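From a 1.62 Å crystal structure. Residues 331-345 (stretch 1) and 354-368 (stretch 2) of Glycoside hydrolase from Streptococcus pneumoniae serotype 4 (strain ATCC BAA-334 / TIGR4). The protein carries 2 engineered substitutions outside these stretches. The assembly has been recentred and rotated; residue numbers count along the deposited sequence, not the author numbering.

Stretch 1 331-345: AEVSGPALSADFACR
Stretch 2, residues 354-368: SSWASDADLPIQLEL

How do the two backbones run past each other? Strand 332-334 lies antiparallel to strand 364-368, their directions 159° apart and their axes 4.7 Å apart at closest approach. Ser 334 and Glu 367 form the hydrogen-bonded pair: Ser 334 N donates to Glu 367 O at 2.9 Å, and Glu 367 N to Ser 334 O at 2.9 Å. Val 333 faces Leu 368 as the non-hydrogen-bonded pair, CA to CA 4.6 Å. Water 2 joins Ser 334 OG (3.1 Å) to Glu 367 O (3.0 Å).

What follows the last bridge? Gly 335, at phi/psi 138/-178, takes a backbone shape that by itself calls for glycine; an ideal CB would also lie 2.6 Å from Gln 365 O. The chain then extends through Pro 336 (-74/152) and Ala 337 (-152/144).

Which polar contacts hold the loop beyond? Trp 356 (chi1 t, chi2 89°) presents its ring edge to Pro 336, its NE1 donating to Pro 336 O at 2.7 Å; at 165° this bond is nearly straight. Leu 338 N donates to Ala 357 O at 2.8 Å. After the 3-10 turn at 340-341, Phe 342 (-124/38) accepts a weak bond, Ala 357 N to Phe 342 O, 3.4 Å. Water 3 links Asp 341 O (2.8 Å) with Ser 355 N (3.0 Å).

Where do the side chains pack? Bridge partners share a face of the sheet, so Val 333 (t) sets CG2 3.9 Å from CG of Leu 368 (m, chi2 p). Cys 344 (m) touches two residues at once, its SG 3.9 Å from Leu 366 CD2 and, obliquely, 4.5 Å from the centroid of the Trp 356 five-membered ring. Pro 336, C-gamma endo, spans two apolar neighbours, with CG 3.8 Å from Ile 364 CG2 and CB 3.9 Å from Ala 360 CB. Phe 342 (m, chi2 -77°) places CD1 3.9 Å from Ala 357 CB, with Ser 355 OG at its ring edge.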

# COMPACT_ATOMS: atom_id res chain seq x y z
N ALA A 331 -29.40 4.08 5.40
CA ALA A 331 -28.94 5.45 5.61
C ALA A 331 -29.47 6.38 4.51
O ALA A 331 -29.60 5.99 3.35
CB ALA A 331 -27.43 5.48 5.67
N GLU A 332 -29.75 7.63 4.90
CA GLU A 332 -30.16 8.67 3.97
C GLU A 332 -28.93 9.18 3.22
O GLU A 332 -27.95 9.55 3.85
CB GLU A 332 -30.79 9.83 4.76
CG GLU A 332 -32.31 9.83 4.73
CD GLU A 332 -32.87 10.80 3.70
OE1 GLU A 332 -33.41 10.32 2.67
OE2 GLU A 332 -32.75 12.03 3.92
N VAL A 333 -29.01 9.24 1.89
CA VAL A 333 -27.89 9.72 1.09
C VAL A 333 -28.28 10.97 0.31
O VAL A 333 -29.30 10.99 -0.37
CB VAL A 333 -27.40 8.61 0.12
CG1 VAL A 333 -26.15 9.07 -0.62
CG2 VAL A 333 -27.14 7.29 0.83
N SER A 334 -27.45 12.01 0.37
CA SER A 334 -27.69 13.21 -0.43
C SER A 334 -26.48 13.49 -1.30
O SER A 334 -25.37 13.06 -1.00
CB SER A 334 -27.95 14.40 0.44
OG SER A 334 -27.00 14.42 1.48
N GLY A 335 -26.73 14.30 -2.32
CA GLY A 335 -25.73 14.63 -3.30
C GLY A 335 -26.37 14.62 -4.67
O GLY A 335 -27.59 14.42 -4.81
N PRO A 336 -25.58 14.86 -5.73
CA PRO A 336 -26.15 14.95 -7.07
C PRO A 336 -26.50 13.55 -7.57
O PRO A 336 -25.89 12.55 -7.16
CB PRO A 336 -25.03 15.63 -7.85
CG PRO A 336 -23.77 15.19 -7.15
CD PRO A 336 -24.12 15.09 -5.67
N ALA A 337 -27.50 13.48 -8.45
CA ALA A 337 -27.87 12.21 -9.06
C ALA A 337 -28.48 12.47 -10.43
O ALA A 337 -29.22 13.43 -10.63
CB ALA A 337 -28.78 11.38 -8.17
N LEU A 338 -28.19 11.56 -11.35
CA LEU A 338 -28.50 11.76 -12.76
C LEU A 338 -30.01 11.88 -12.95
O LEU A 338 -30.46 12.70 -13.75
CB LEU A 338 -27.94 10.56 -13.53
CG LEU A 338 -28.12 10.59 -15.05
CD1 LEU A 338 -27.42 11.80 -15.65
CD2 LEU A 338 -27.56 9.31 -15.65
N SER A 339 -30.75 11.03 -12.23
CA SER A 339 -32.20 10.87 -12.40
C SER A 339 -32.74 10.03 -11.24
O SER A 339 -31.99 9.47 -10.46
CB SER A 339 -32.52 10.21 -13.73
OG SER A 339 -32.28 8.82 -13.67
N ALA A 340 -34.07 9.93 -11.13
CA ALA A 340 -34.69 9.05 -10.16
C ALA A 340 -34.25 7.60 -10.33
O ALA A 340 -34.16 6.86 -9.35
CB ALA A 340 -36.21 9.19 -10.27
N ASP A 341 -33.99 7.18 -11.58
CA ASP A 341 -33.59 5.81 -11.86
C ASP A 341 -32.16 5.55 -11.37
O ASP A 341 -31.81 4.38 -11.17
CB ASP A 341 -33.72 5.50 -13.35
CG ASP A 341 -35.16 5.36 -13.86
OD1 ASP A 341 -36.07 5.29 -13.02
OD2 ASP A 341 -35.35 5.30 -15.07
N PHE A 342 -31.40 6.61 -11.11
CA PHE A 342 -30.02 6.51 -10.61
C PHE A 342 -29.87 7.29 -9.31
O PHE A 342 -28.87 7.95 -9.06
CB PHE A 342 -29.04 7.00 -11.69
CG PHE A 342 -29.01 6.07 -12.88
CD1 PHE A 342 -28.32 4.87 -12.80
CD2 PHE A 342 -29.74 6.34 -14.03
CE1 PHE A 342 -28.34 3.98 -13.86
CE2 PHE A 342 -29.75 5.45 -15.09
CZ PHE A 342 -29.05 4.27 -15.01
N ALA A 343 -30.91 7.24 -8.46
CA ALA A 343 -30.94 8.09 -7.28
C ALA A 343 -29.93 7.65 -6.21
O ALA A 343 -29.57 6.48 -6.10
CB ALA A 343 -32.35 8.11 -6.70
N CYS A 344 -29.53 8.62 -5.38
CA CYS A 344 -28.63 8.38 -4.27
C CYS A 344 -29.12 7.27 -3.34
O CYS A 344 -28.31 6.51 -2.81
CB CYS A 344 -28.41 9.64 -3.44
SG CYS A 344 -27.69 11.03 -4.34
N ARG A 345 -30.44 7.18 -3.14
CA ARG A 345 -30.99 6.23 -2.17
C ARG A 345 -30.68 4.80 -2.60
O ARG A 345 -30.75 3.88 -1.78
CB ARG A 345 -32.50 6.45 -2.00
CG ARG A 345 -33.32 6.28 -3.27
CD ARG A 345 -34.83 6.13 -3.06
NE ARG A 345 -35.17 5.19 -1.98
CZ ARG A 345 -35.25 3.86 -2.09
NH1 ARG A 345 -35.04 3.25 -3.24
NH2 ARG A 345 -35.57 3.15 -1.02
N SER A 354 -30.56 -1.84 -7.96
CA SER A 354 -30.61 -0.38 -8.00
C SER A 354 -29.20 0.20 -7.85
O SER A 354 -28.40 -0.34 -7.09
CB SER A 354 -31.58 0.19 -7.00
OG SER A 354 -31.09 0.11 -5.67
N SER A 355 -28.93 1.28 -8.59
CA SER A 355 -27.62 1.93 -8.57
C SER A 355 -27.75 3.45 -8.70
O SER A 355 -28.80 3.96 -9.09
CB SER A 355 -26.75 1.40 -9.66
OG SER A 355 -27.15 1.99 -10.88
N TRP A 356 -26.65 4.15 -8.39
CA TRP A 356 -26.56 5.60 -8.43
C TRP A 356 -25.55 6.00 -9.51
O TRP A 356 -24.62 5.24 -9.78
CB TRP A 356 -26.11 6.16 -7.07
CG TRP A 356 -25.60 7.57 -7.13
CD1 TRP A 356 -26.32 8.73 -7.02
CD2 TRP A 356 -24.23 7.98 -7.37
NE1 TRP A 356 -25.51 9.83 -7.16
CE2 TRP A 356 -24.21 9.40 -7.38
CE3 TRP A 356 -23.02 7.30 -7.60
CZ2 TRP A 356 -23.05 10.14 -7.59
CZ3 TRP A 356 -21.87 8.04 -7.79
CH2 TRP A 356 -21.87 9.44 -7.78
N ALA A 357 -25.78 7.15 -10.13
CA ALA A 357 -24.89 7.75 -11.12
C ALA A 357 -25.09 9.26 -11.08
O ALA A 357 -26.14 9.73 -10.62
CB ALA A 357 -25.17 7.20 -12.50
N SER A 358 -24.07 10.01 -11.51
CA SER A 358 -24.17 11.46 -11.63
C SER A 358 -23.25 11.96 -12.75
O SER A 358 -22.10 11.53 -12.84
CB SER A 358 -23.83 12.15 -10.35
OG SER A 358 -23.94 13.56 -10.53
N ASP A 359 -23.77 12.88 -13.56
CA ASP A 359 -22.98 13.54 -14.59
C ASP A 359 -22.54 14.92 -14.10
O ASP A 359 -22.13 15.76 -14.89
CB ASP A 359 -23.77 13.62 -15.91
CG ASP A 359 -25.07 14.39 -15.76
OD1 ASP A 359 -25.43 14.73 -14.62
OD2 ASP A 359 -25.74 14.61 -16.79
N ALA A 360 -22.63 15.17 -12.78
CA ALA A 360 -22.23 16.45 -12.22
C ALA A 360 -20.72 16.63 -12.35
O ALA A 360 -19.99 15.65 -12.47
CB ALA A 360 -22.63 16.55 -10.77
N ASP A 361 -20.26 17.89 -12.29
CA ASP A 361 -18.83 18.17 -12.31
C ASP A 361 -18.17 17.59 -11.06
O ASP A 361 -18.72 17.68 -9.97
CB ASP A 361 -18.57 19.68 -12.30
CG ASP A 361 -18.98 20.40 -13.57
OD1 ASP A 361 -19.28 19.72 -14.56
OD2 ASP A 361 -18.98 21.66 -13.56
N LEU A 362 -16.94 17.07 -11.21
CA LEU A 362 -16.20 16.60 -10.05
C LEU A 362 -15.55 17.80 -9.36
O LEU A 362 -15.25 18.80 -10.03
CB LEU A 362 -15.15 15.57 -10.49
CG LEU A 362 -15.63 14.33 -11.24
CD1 LEU A 362 -14.53 13.30 -11.25
CD2 LEU A 362 -16.87 13.70 -10.64
N PRO A 363 -15.35 17.76 -8.03
CA PRO A 363 -15.68 16.59 -7.21
C PRO A 363 -17.16 16.35 -6.91
O PRO A 363 -17.96 17.30 -6.78
CB PRO A 363 -14.92 16.84 -5.90
CG PRO A 363 -14.90 18.36 -5.78
CD PRO A 363 -14.78 18.86 -7.21
N ILE A 364 -17.53 15.06 -6.85
CA ILE A 364 -18.88 14.68 -6.45
C ILE A 364 -18.88 14.22 -5.00
O ILE A 364 -18.14 13.31 -4.60
CB ILE A 364 -19.49 13.64 -7.42
CG1 ILE A 364 -19.83 14.24 -8.78
CG2 ILE A 364 -20.73 12.97 -6.80
CD1 ILE A 364 -20.15 13.24 -9.87
N GLN A 365 -19.78 14.82 -4.21
CA GLN A 365 -19.79 14.55 -2.79
C GLN A 365 -21.12 13.89 -2.43
O GLN A 365 -22.17 14.52 -2.57
CB GLN A 365 -19.61 15.85 -2.02
CG GLN A 365 -19.68 15.67 -0.52
CD GLN A 365 -19.17 16.91 0.15
OE1 GLN A 365 -18.02 17.31 -0.03
NE2 GLN A 365 -20.05 17.59 0.87
N LEU A 366 -21.05 12.63 -1.99
CA LEU A 366 -22.20 11.91 -1.44
C LEU A 366 -22.09 11.94 0.08
O LEU A 366 -21.04 11.64 0.64
CB LEU A 366 -22.18 10.45 -1.94
CG LEU A 366 -22.42 10.28 -3.44
CD1 LEU A 366 -21.97 8.89 -3.91
CD2 LEU A 366 -23.89 10.52 -3.75
N GLU A 367 -23.18 12.32 0.78
CA GLU A 367 -23.13 12.33 2.23
C GLU A 367 -24.18 11.35 2.76
O GLU A 367 -25.34 11.39 2.31
CB GLU A 367 -23.41 13.74 2.77
CG GLU A 367 -23.29 13.83 4.29
CD GLU A 367 -23.28 15.26 4.81
OE1 GLU A 367 -22.64 16.12 4.17
OE2 GLU A 367 -23.93 15.53 5.84
N LEU A 368 -23.75 10.48 3.68
CA LEU A 368 -24.64 9.51 4.31
C LEU A 368 -24.95 10.01 5.71
O LEU A 368 -24.04 10.44 6.42
CB LEU A 368 -23.97 8.14 4.43
CG LEU A 368 -23.96 7.30 3.15
CD1 LEU A 368 -22.94 7.86 2.18
CD2 LEU A 368 -23.62 5.85 3.45
O HOH W 1 -23.50 15.87 -0.65
O HOH W 2 -27.46 12.66 3.94
O HOH W 3 -30.24 2.08 -11.16